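Local coordinates for protein 3-carboxy-cis,cis-muconate cycloisomerase (Pseudomonas putida, PDB 1RE5) that is a cycloisomerase of the fumarase/aspartase superfamily, whose members are largely helical, homotetrameric enzymes, at residues 136-148 with 160-173. Numbering follows the deposited sequence.
Sequences LSQQALKHADTPL and VTLGMKLAGVLGAL
Leu-136 fits as a knob into a hole on helix 162-173 formed by Leu-166, Val-169, Leu-170 and Leu-173. Its CD2 does the touching, 3.6 Å from Val-169 CG1, and meets Leu-173 CD1 as well; both of these side chains cross that of Leu-136 at about a right angle. Next to the knob, Leu-170 CD2 lies against CA and CB of Ser-137, and one turn on, Leu-166 CD1 packs on Gln-139 CB (3.5 Å). Phe-250 of helix 231-257 packs on Leu-166 and Val-169 in turn. The two helices run antiparallel at 157°, with axes approaching to 7.6 Å; they are neighbouring members of the long helical bundle of this superfamily, joined by a small antiparallel sheet. The helices come close at Ala-140 and Gly-163, whose CA atoms lie 4.0 Å apart, since the glycine turns no side chain toward its neighbour. Beyond it, Leu-162 lies alongside His-143, pointing the same way, and lays CD2 over one imidazole face in a CH-pi contact 4.0 Å from the ring centroid; Lys-142 CG covers the opposite face. In Leu-162 CG stands opposite the backbone N (chi1 177°), which swings the branch toward that ring. His-143 O accepts from Gly-163 N and, at longer range, Thr-146 N, which come from opposite faces of its carbonyl plane. Thr-161 OG1 donates to Ala-144 O at 2.9 Å, from above the carbonyl plane, tying the type I turn 143-146 to the start of the second helix. Leu-162 N approaches Thr-146 O almost head-on, and Leu-148 and Val-160 exchange two backbone bonds as an antiparallel hydrogen-bonded pair. The Leu-148 side chain, its exact placement doubtful, appears to lie against Lys-165, whose NZ forms a salt bridge with Glu-314 of the second subunit.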
loop_
_atom_site.group_PDB
_atom_site.type_symbol
_atom_site.label_atom_id
_atom_site.label_comp_id
_atom_site.label_asym_id
_atom_site.label_seq_id
_atom_site.Cartn_x
_atom_site.Cartn_y
_atom_site.Cartn_z
ATOM N N LEU D 136 -19.658 13.369 20.915
ATOM C CA LEU D 136 -20.341 12.962 19.689
ATOM C C LEU D 136 -21.717 12.438 20.054
ATOM O O LEU D 136 -22.684 12.601 19.309
ATOM C CB LEU D 136 -19.542 11.870 18.999
ATOM C CG LEU D 136 -19.340 11.983 17.503
ATOM C CD1 LEU D 136 -18.953 13.394 17.135
ATOM C CD2 LEU D 136 -18.246 10.998 17.111
ATOM N N SER D 137 -21.785 11.809 21.222
ATOM C CA SER D 137 -23.020 11.251 21.750
ATOM C C SER D 137 -24.051 12.351 22.020
ATOM O O SER D 137 -25.229 12.194 21.713
ATOM C CB SER D 137 -22.725 10.505 23.044
ATOM O OG SER D 137 -23.933 10.152 23.682
ATOM N N GLN D 138 -23.600 13.459 22.597
ATOM C CA GLN D 138 -24.481 14.574 22.906
ATOM C C GLN D 138 -25.026 15.229 21.638
ATOM O O GLN D 138 -26.222 15.474 21.517
ATOM C CB GLN D 138 -23.730 15.604 23.738
ATOM C CG GLN D 138 -23.216 15.060 25.039
ATOM C CD GLN D 138 -22.801 16.154 25.994
ATOM O OE1 GLN D 138 -22.344 15.877 27.102
ATOM N NE2 GLN D 138 -22.967 17.411 25.576
ATOM N N GLN D 139 -24.131 15.521 20.705
ATOM C CA GLN D 139 -24.510 16.116 19.429
ATOM C C GLN D 139 -25.524 15.213 18.713
ATOM O O GLN D 139 -26.486 15.689 18.132
ATOM C CB GLN D 139 -23.271 16.303 18.550
ATOM C CG GLN D 139 -22.215 17.221 19.132
ATOM C CD GLN D 139 -22.614 18.683 19.079
ATOM O OE1 GLN D 139 -21.780 19.565 19.258
ATOM N NE2 GLN D 139 -23.893 18.948 18.834
ATOM N N ALA D 140 -25.303 13.905 18.754
ATOM C CA ALA D 140 -26.224 12.972 18.119
ATOM C C ALA D 140 -27.615 13.186 18.704
ATOM O O ALA D 140 -28.588 13.354 17.979
ATOM C CB ALA D 140 -25.765 11.532 18.359
ATOM N N LEU D 141 -27.706 13.177 20.027
ATOM C CA LEU D 141 -28.985 13.387 20.689
ATOM C C LEU D 141 -29.553 14.757 20.363
ATOM O O LEU D 141 -30.717 14.880 19.995
ATOM C CB LEU D 141 -28.834 13.262 22.204
ATOM C CG LEU D 141 -28.641 11.853 22.764
ATOM C CD1 LEU D 141 -28.279 11.952 24.240
ATOM C CD2 LEU D 141 -29.907 11.036 22.549
ATOM N N LYS D 142 -28.728 15.786 20.508
ATOM C CA LYS D 142 -29.149 17.152 20.236
ATOM C C LYS D 142 -29.792 17.309 18.873
ATOM O O LYS D 142 -30.780 18.027 18.740
ATOM C CB LYS D 142 -27.969 18.114 20.339
ATOM C CG LYS D 142 -28.302 19.537 19.926
ATOM C CD LYS D 142 -27.213 20.501 20.369
ATOM C CE LYS D 142 -27.555 21.944 20.024
ATOM N NZ LYS D 142 -26.517 22.888 20.508
ATOM N N HIS D 143 -29.241 16.652 17.858
ATOM C CA HIS D 143 -29.792 16.759 16.516
ATOM C C HIS D 143 -30.464 15.471 16.045
ATOM O O HIS D 143 -30.585 15.223 14.844
ATOM C CB HIS D 143 -28.698 17.159 15.515
ATOM C CG HIS D 143 -28.151 18.537 15.728
ATOM N ND1 HIS D 143 -27.023 18.782 16.483
ATOM C CD2 HIS D 143 -28.582 19.747 15.297
ATOM C CE1 HIS D 143 -26.782 20.081 16.505
ATOM N NE2 HIS D 143 -27.714 20.689 15.793
ATOM N N ALA D 144 -30.908 14.651 16.986
ATOM C CA ALA D 144 -31.556 13.387 16.646
ATOM C C ALA D 144 -32.688 13.540 15.644
ATOM O O ALA D 144 -33.027 12.599 14.936
ATOM C CB ALA D 144 -32.085 12.708 17.903
ATOM N N ASP D 145 -33.283 14.719 15.569
ATOM C CA ASP D 145 -34.381 14.882 14.632
ATOM C C ASP D 145 -34.375 16.140 13.773
ATOM O O ASP D 145 -35.424 16.566 13.290
ATOM C CB ASP D 145 -35.721 14.742 15.369
ATOM C CG ASP D 145 -35.824 15.654 16.561
ATOM O OD1 ASP D 145 -36.719 15.433 17.400
ATOM O OD2 ASP D 145 -35.007 16.595 16.662
ATOM N N THR D 146 -33.210 16.751 13.591
ATOM C CA THR D 146 -33.155 17.893 12.702
ATOM C C THR D 146 -32.961 17.216 11.332
ATOM O O THR D 146 -31.977 16.508 11.095
ATOM C CB THR D 146 -32.005 18.892 13.077
ATOM O OG1 THR D 146 -31.181 19.138 11.940
ATOM C CG2 THR D 146 -31.188 18.381 14.190
ATOM N N PRO D 147 -33.937 17.379 10.433
ATOM C CA PRO D 147 -33.873 16.768 9.101
ATOM C C PRO D 147 -32.963 17.400 8.046
ATOM O O PRO D 147 -32.860 18.622 7.937
ATOM C CB PRO D 147 -35.336 16.763 8.666
ATOM C CG PRO D 147 -35.848 18.036 9.265
ATOM C CD PRO D 147 -35.225 18.060 10.644
ATOM N N LEU D 148 -32.301 16.536 7.283
ATOM C CA LEU D 148 -31.421 16.945 6.198
ATOM C C LEU D 148 -31.684 15.893 5.110
ATOM O O LEU D 148 -32.148 14.795 5.415
ATOM C CB LEU D 148 -29.917 17.008 6.655
ATOM C CG LEU D 148 -28.921 15.890 7.055
ATOM C CD1 LEU D 148 -27.549 16.388 7.477
ATOM C CD2 LEU D 148 -29.504 15.182 8.189
ATOM N N VAL D 160 -33.000 12.031 6.056
ATOM C CA VAL D 160 -32.117 11.473 7.056
ATOM C C VAL D 160 -32.064 12.564 8.145
ATOM O O VAL D 160 -32.618 13.647 7.968
ATOM C CB VAL D 160 -30.728 11.191 6.377
ATOM C CG1 VAL D 160 -29.575 11.742 7.195
ATOM C CG2 VAL D 160 -30.585 9.693 6.123
ATOM N N THR D 161 -31.424 12.292 9.272
ATOM C CA THR D 161 -31.349 13.272 10.343
ATOM C C THR D 161 -29.864 13.540 10.625
ATOM O O THR D 161 -29.027 12.672 10.393
ATOM C CB THR D 161 -32.070 12.706 11.586
ATOM O OG1 THR D 161 -32.717 13.762 12.288
ATOM C CG2 THR D 161 -31.104 12.044 12.520
ATOM N N LEU D 162 -29.508 14.729 11.100
ATOM C CA LEU D 162 -28.083 14.977 11.363
ATOM C C LEU D 162 -27.600 14.053 12.468
ATOM O O LEU D 162 -26.467 13.555 12.425
ATOM C CB LEU D 162 -27.808 16.439 11.755
ATOM C CG LEU D 162 -26.342 16.755 12.119
ATOM C CD1 LEU D 162 -25.434 16.424 10.942
ATOM C CD2 LEU D 162 -26.186 18.228 12.487
ATOM N N GLY D 163 -28.466 13.827 13.458
ATOM C CA GLY D 163 -28.121 12.955 14.567
ATOM C C GLY D 163 -27.845 11.537 14.098
ATOM O O GLY D 163 -26.964 10.848 14.633
ATOM N N MET D 164 -28.596 11.096 13.090
ATOM C CA MET D 164 -28.423 9.757 12.550
ATOM C C MET D 164 -26.998 9.647 12.012
ATOM O O MET D 164 -26.282 8.682 12.309
ATOM C CB MET D 164 -29.426 9.496 11.428
ATOM C CG MET D 164 -29.616 8.030 11.096
ATOM S SD MET D 164 -30.436 7.736 9.512
ATOM C CE MET D 164 -31.708 8.908 9.598
ATOM N N LYS D 165 -26.577 10.651 11.244
ATOM C CA LYS D 165 -25.242 10.644 10.682
ATOM C C LYS D 165 -24.201 10.592 11.787
ATOM O O LYS D 165 -23.344 9.713 11.779
ATOM C CB LYS D 165 -25.020 11.875 9.794
ATOM C CG LYS D 165 -25.945 11.950 8.565
ATOM C CD LYS D 165 -25.708 13.223 7.769
ATOM C CE LYS D 165 -24.432 13.163 6.944
ATOM N NZ LYS D 165 -24.545 12.225 5.799
ATOM N N LEU D 166 -24.264 11.516 12.741
ATOM C CA LEU D 166 -23.297 11.513 13.834
ATOM C C LEU D 166 -23.351 10.216 14.631
ATOM O O LEU D 166 -22.348 9.779 15.179
ATOM C CB LEU D 166 -23.539 12.685 14.780
ATOM C CG LEU D 166 -23.329 14.082 14.199
ATOM C CD1 LEU D 166 -23.627 15.115 15.259
ATOM C CD2 LEU D 166 -21.892 14.228 13.706
ATOM N N ALA D 167 -24.522 9.594 14.699
ATOM C CA ALA D 167 -24.665 8.338 15.443
ATOM C C ALA D 167 -23.814 7.231 14.814
ATOM O O ALA D 167 -23.259 6.386 15.513
ATOM C CB ALA D 167 -26.140 7.918 15.482
ATOM N N GLY D 168 -23.730 7.226 13.488
ATOM C CA GLY D 168 -22.913 6.232 12.808
ATOM C C GLY D 168 -21.437 6.362 13.167
ATOM O O GLY D 168 -20.742 5.362 13.313
ATOM N N VAL D 169 -20.946 7.592 13.298
ATOM C CA VAL D 169 -19.555 7.785 13.667
ATOM C C VAL D 169 -19.403 7.287 15.091
ATOM O O VAL D 169 -18.426 6.609 15.414
ATOM C CB VAL D 169 -19.118 9.265 13.575
ATOM C CG1 VAL D 169 -17.639 9.390 13.976
ATOM C CG2 VAL D 169 -19.320 9.781 12.150
ATOM N N LEU D 170 -20.377 7.611 15.941
ATOM C CA LEU D 170 -20.355 7.147 17.334
ATOM C C LEU D 170 -20.272 5.621 17.351
ATOM O O LEU D 170 -19.429 5.048 18.040
ATOM C CB LEU D 170 -21.614 7.589 18.094
ATOM C CG LEU D 170 -21.702 7.104 19.555
ATOM C CD1 LEU D 170 -20.487 7.612 20.354
ATOM C CD2 LEU D 170 -23.004 7.582 20.194
ATOM N N GLY D 171 -21.142 4.964 16.591
ATOM C CA GLY D 171 -21.118 3.517 16.550
ATOM C C GLY D 171 -19.738 2.970 16.249
ATOM O O GLY D 171 -19.246 2.111 16.965
ATOM N N ALA D 172 -19.113 3.465 15.186
ATOM C CA ALA D 172 -17.794 3.006 14.800
ATOM C C ALA D 172 -16.806 3.209 15.933
ATOM O O ALA D 172 -16.046 2.291 16.258
ATOM C CB ALA D 172 -17.323 3.756 13.569
ATOM N N LEU D 173 -16.811 4.401 16.533
ATOM C CA LEU D 173 -15.884 4.697 17.629
ATOM C C LEU D 173 -16.042 3.733 18.813
ATOM O O LEU D 173 -15.049 3.331 19.439
ATOM C CB LEU D 173 -16.058 6.143 18.108
ATOM C CG LEU D 173 -15.557 7.231 17.151
ATOM C CD1 LEU D 173 -15.659 8.584 17.810
ATOM C CD2 LEU D 173 -14.122 6.963 16.776
#